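Molybdenum cofactor biosynthesis protein C 2 (Mycobacterium tuberculosis, PDB 4FDF) probably converts (8S)-3',8-cyclo-7,8-dihydroguanosine 5'-triphosphate to cyclic pyranopterin monophosphate, a step of molybdenum cofactor biosynthesis. Local coordinates at the interface of chains A and B. Sequence-based numbering; all coordinates share one arbitrary frame. Chains: chain A/B, Molybdenum cofactor biosynthesis protein C 2.

The interface of chains A and B. Residues chain A 25-28, 85-86, 88; chain B 74, 78, 92-96.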
loop_
_atom_site.group_PDB
_atom_site.type_symbol
_atom_site.label_atom_id
_atom_site.label_comp_id
_atom_site.label_asym_id
_atom_site.label_seq_id
_atom_site.Cartn_x
_atom_site.Cartn_y
_atom_site.Cartn_z
ATOM N N HIS A 25 18.395 7.508 -10.777
ATOM C CA HIS A 25 17.835 6.914 -11.999
ATOM C C HIS A 25 18.012 5.419 -11.953
ATOM O O HIS A 25 19.080 4.924 -11.571
ATOM C CB HIS A 25 18.477 7.492 -13.264
ATOM C CG HIS A 25 19.843 6.923 -13.574
ATOM N ND1 HIS A 25 20.037 5.977 -14.513
ATOM C CD2 HIS A 25 21.095 7.192 -13.022
ATOM C CE1 HIS A 25 21.344 5.657 -14.566
ATOM N NE2 HIS A 25 21.992 6.403 -13.653
ATOM N N MET A 26 16.971 4.678 -12.326
ATOM C CA MET A 26 17.077 3.220 -12.362
ATOM C C MET A 26 17.673 2.717 -13.682
ATOM O O MET A 26 17.794 3.479 -14.646
ATOM C CB MET A 26 15.736 2.536 -12.027
ATOM C CG MET A 26 14.531 2.895 -12.891
ATOM S SD MET A 26 13.113 1.798 -12.561
ATOM C CE MET A 26 12.682 2.233 -10.872
ATOM N N VAL A 27 18.067 1.443 -13.699
ATOM C CA VAL A 27 18.565 0.784 -14.909
ATOM C C VAL A 27 17.445 0.395 -15.861
ATOM O O VAL A 27 16.266 0.510 -15.517
ATOM N N ASP A 28 17.820 -0.093 -17.047
ATOM C CA ASP A 28 16.876 -0.371 -18.143
ATOM C C ASP A 28 16.632 -1.863 -18.414
ATOM O O ASP A 28 17.088 -2.720 -17.651
ATOM C CB ASP A 28 17.396 0.285 -19.420
ATOM C CG ASP A 28 16.339 1.095 -20.124
ATOM O OD1 ASP A 28 16.570 2.306 -20.287
ATOM O OD2 ASP A 28 15.281 0.538 -20.495
ATOM N N PRO A 85 13.281 2.502 -3.679
ATOM C CA PRO A 85 12.869 3.451 -4.726
ATOM C C PRO A 85 13.296 3.057 -6.140
ATOM O O PRO A 85 12.485 3.150 -7.055
ATOM C CB PRO A 85 13.548 4.756 -4.300
ATOM C CG PRO A 85 13.643 4.634 -2.815
ATOM C CD PRO A 85 13.931 3.196 -2.551
ATOM N N LEU A 86 14.539 2.596 -6.304
ATOM C CA LEU A 86 15.084 2.321 -7.631
ATOM C C LEU A 86 14.992 0.864 -8.092
ATOM O O LEU A 86 15.530 0.511 -9.141
ATOM C CB LEU A 86 16.513 2.873 -7.772
ATOM C CG LEU A 86 16.673 4.399 -7.714
ATOM C CD1 LEU A 86 18.038 4.818 -8.274
ATOM C CD2 LEU A 86 15.569 5.121 -8.479
ATOM N N HIS A 88 12.937 -2.426 -9.565
ATOM C CA HIS A 88 11.905 -2.665 -10.559
ATOM C C HIS A 88 10.852 -3.577 -10.004
ATOM O O HIS A 88 11.127 -4.374 -9.116
ATOM C CB HIS A 88 12.523 -3.306 -11.795
ATOM C CG HIS A 88 13.720 -2.558 -12.332
ATOM N ND1 HIS A 88 14.945 -2.663 -11.782
ATOM C CD2 HIS A 88 13.842 -1.678 -13.408
ATOM C CE1 HIS A 88 15.810 -1.891 -12.467
ATOM N NE2 HIS A 88 15.132 -1.283 -13.461
ATOM N N ILE B 74 9.418 8.693 -9.093
ATOM C CA ILE B 74 9.855 7.366 -9.548
ATOM C C ILE B 74 9.004 6.254 -8.920
ATOM O O ILE B 74 8.553 5.342 -9.617
ATOM C CB ILE B 74 11.360 7.118 -9.286
ATOM C CG1 ILE B 74 12.204 7.874 -10.311
ATOM C CG2 ILE B 74 11.686 5.601 -9.344
ATOM C CD1 ILE B 74 13.695 8.031 -9.911
ATOM N N LYS B 78 5.583 3.449 -10.436
ATOM C CA LYS B 78 5.372 2.016 -10.158
ATOM C C LYS B 78 4.012 1.726 -9.518
ATOM O O LYS B 78 3.502 0.611 -9.621
ATOM C CB LYS B 78 6.506 1.459 -9.276
ATOM C CG LYS B 78 7.866 1.391 -9.990
ATOM C CD LYS B 78 8.959 0.819 -9.099
ATOM C CE LYS B 78 9.637 1.916 -8.257
ATOM N NZ LYS B 78 10.520 1.325 -7.208
ATOM N N LEU B 92 7.485 -1.920 -15.402
ATOM C CA LEU B 92 8.246 -0.850 -16.001
ATOM C C LEU B 92 9.704 -1.254 -16.042
ATOM O O LEU B 92 10.192 -1.940 -15.149
ATOM C CB LEU B 92 8.067 0.438 -15.209
ATOM C CG LEU B 92 6.634 0.843 -14.882
ATOM C CD1 LEU B 92 6.638 2.183 -14.137
ATOM C CD2 LEU B 92 5.758 0.904 -16.135
ATOM N N THR B 93 10.398 -0.832 -17.088
ATOM C CA THR B 93 11.764 -1.278 -17.268
ATOM C C THR B 93 12.779 -0.194 -16.934
ATOM O O THR B 93 13.955 -0.488 -16.719
ATOM C CB THR B 93 11.996 -1.869 -18.666
ATOM O OG1 THR B 93 13.230 -2.582 -18.651
ATOM C CG2 THR B 93 12.051 -0.791 -19.736
ATOM N N GLY B 94 12.307 1.047 -16.869
ATOM C CA GLY B 94 13.137 2.179 -16.489
ATOM C C GLY B 94 12.264 3.404 -16.312
ATOM O O GLY B 94 11.237 3.536 -16.986
ATOM N N VAL B 95 12.658 4.284 -15.391
ATOM C CA VAL B 95 11.902 5.501 -15.087
ATOM C C VAL B 95 12.874 6.621 -14.746
ATOM O O VAL B 95 13.684 6.501 -13.817
ATOM C CB VAL B 95 10.898 5.326 -13.897
ATOM C CG1 VAL B 95 10.105 6.609 -13.664
ATOM C CG2 VAL B 95 9.950 4.165 -14.120
ATOM N N ASP B 96 12.790 7.706 -15.507
ATOM C CA ASP B 96 13.620 8.876 -15.277
ATOM C C ASP B 96 12.741 10.080 -14.944
ATOM O O ASP B 96 11.731 10.322 -15.610
ATOM C CB ASP B 96 14.481 9.182 -16.511
ATOM C CG ASP B 96 15.382 8.014 -16.916
ATOM O OD1 ASP B 96 16.077 7.443 -16.044
ATOM O OD2 ASP B 96 15.409 7.681 -18.122
#
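Extended backbone of A:His25 to A:Asp28 runs over the start of the B strand 94-101, itself extended at B:Gly94, and the residues just before it. This is a subunit interface of the MoaC hexamer, a trimer of dimers. A:Met26 is the main wedge. Its CG is tucked between its own backbone N and C (chi1 57°). A:Met26 CG lies 3.4 Å from the backbone N of B:Val95. A bend at chi3 then carries A:Met26 CE to B:Ile74, where it lies 3.8 Å from CG2. The two side chains run antiparallel past one another. B:Lys78, at the end of helix 65-78, meets A:Met26 tip to tip, CE to CE. Its own chain bends at chi3, and B:Lys78 NZ, the side-chain amine, donates a 2.7 Å hydrogen bond to the carbonyl O of A:Pro85. The donor stands above the carbonyl plane. A:Leu86 lies aslant B:Ile74, with A:Leu86 CD2 3.7 Å from B:Ile74 CD1. A:Pro85 and A:Leu86 dock on this helix; A:Leu86 and A:His88 are predicted to bind substrate. The carbonyl oxygens O of A:Val27 and O of B:Thr93 are only 2.8 Å apart; both can only accept, so this is a clash. A:His88 holds the A:Val27 carbonyl from within its own chain: ring NE2 donates to O at 3.0 Å, almost straight (176° at H), with O in the imidazole plane.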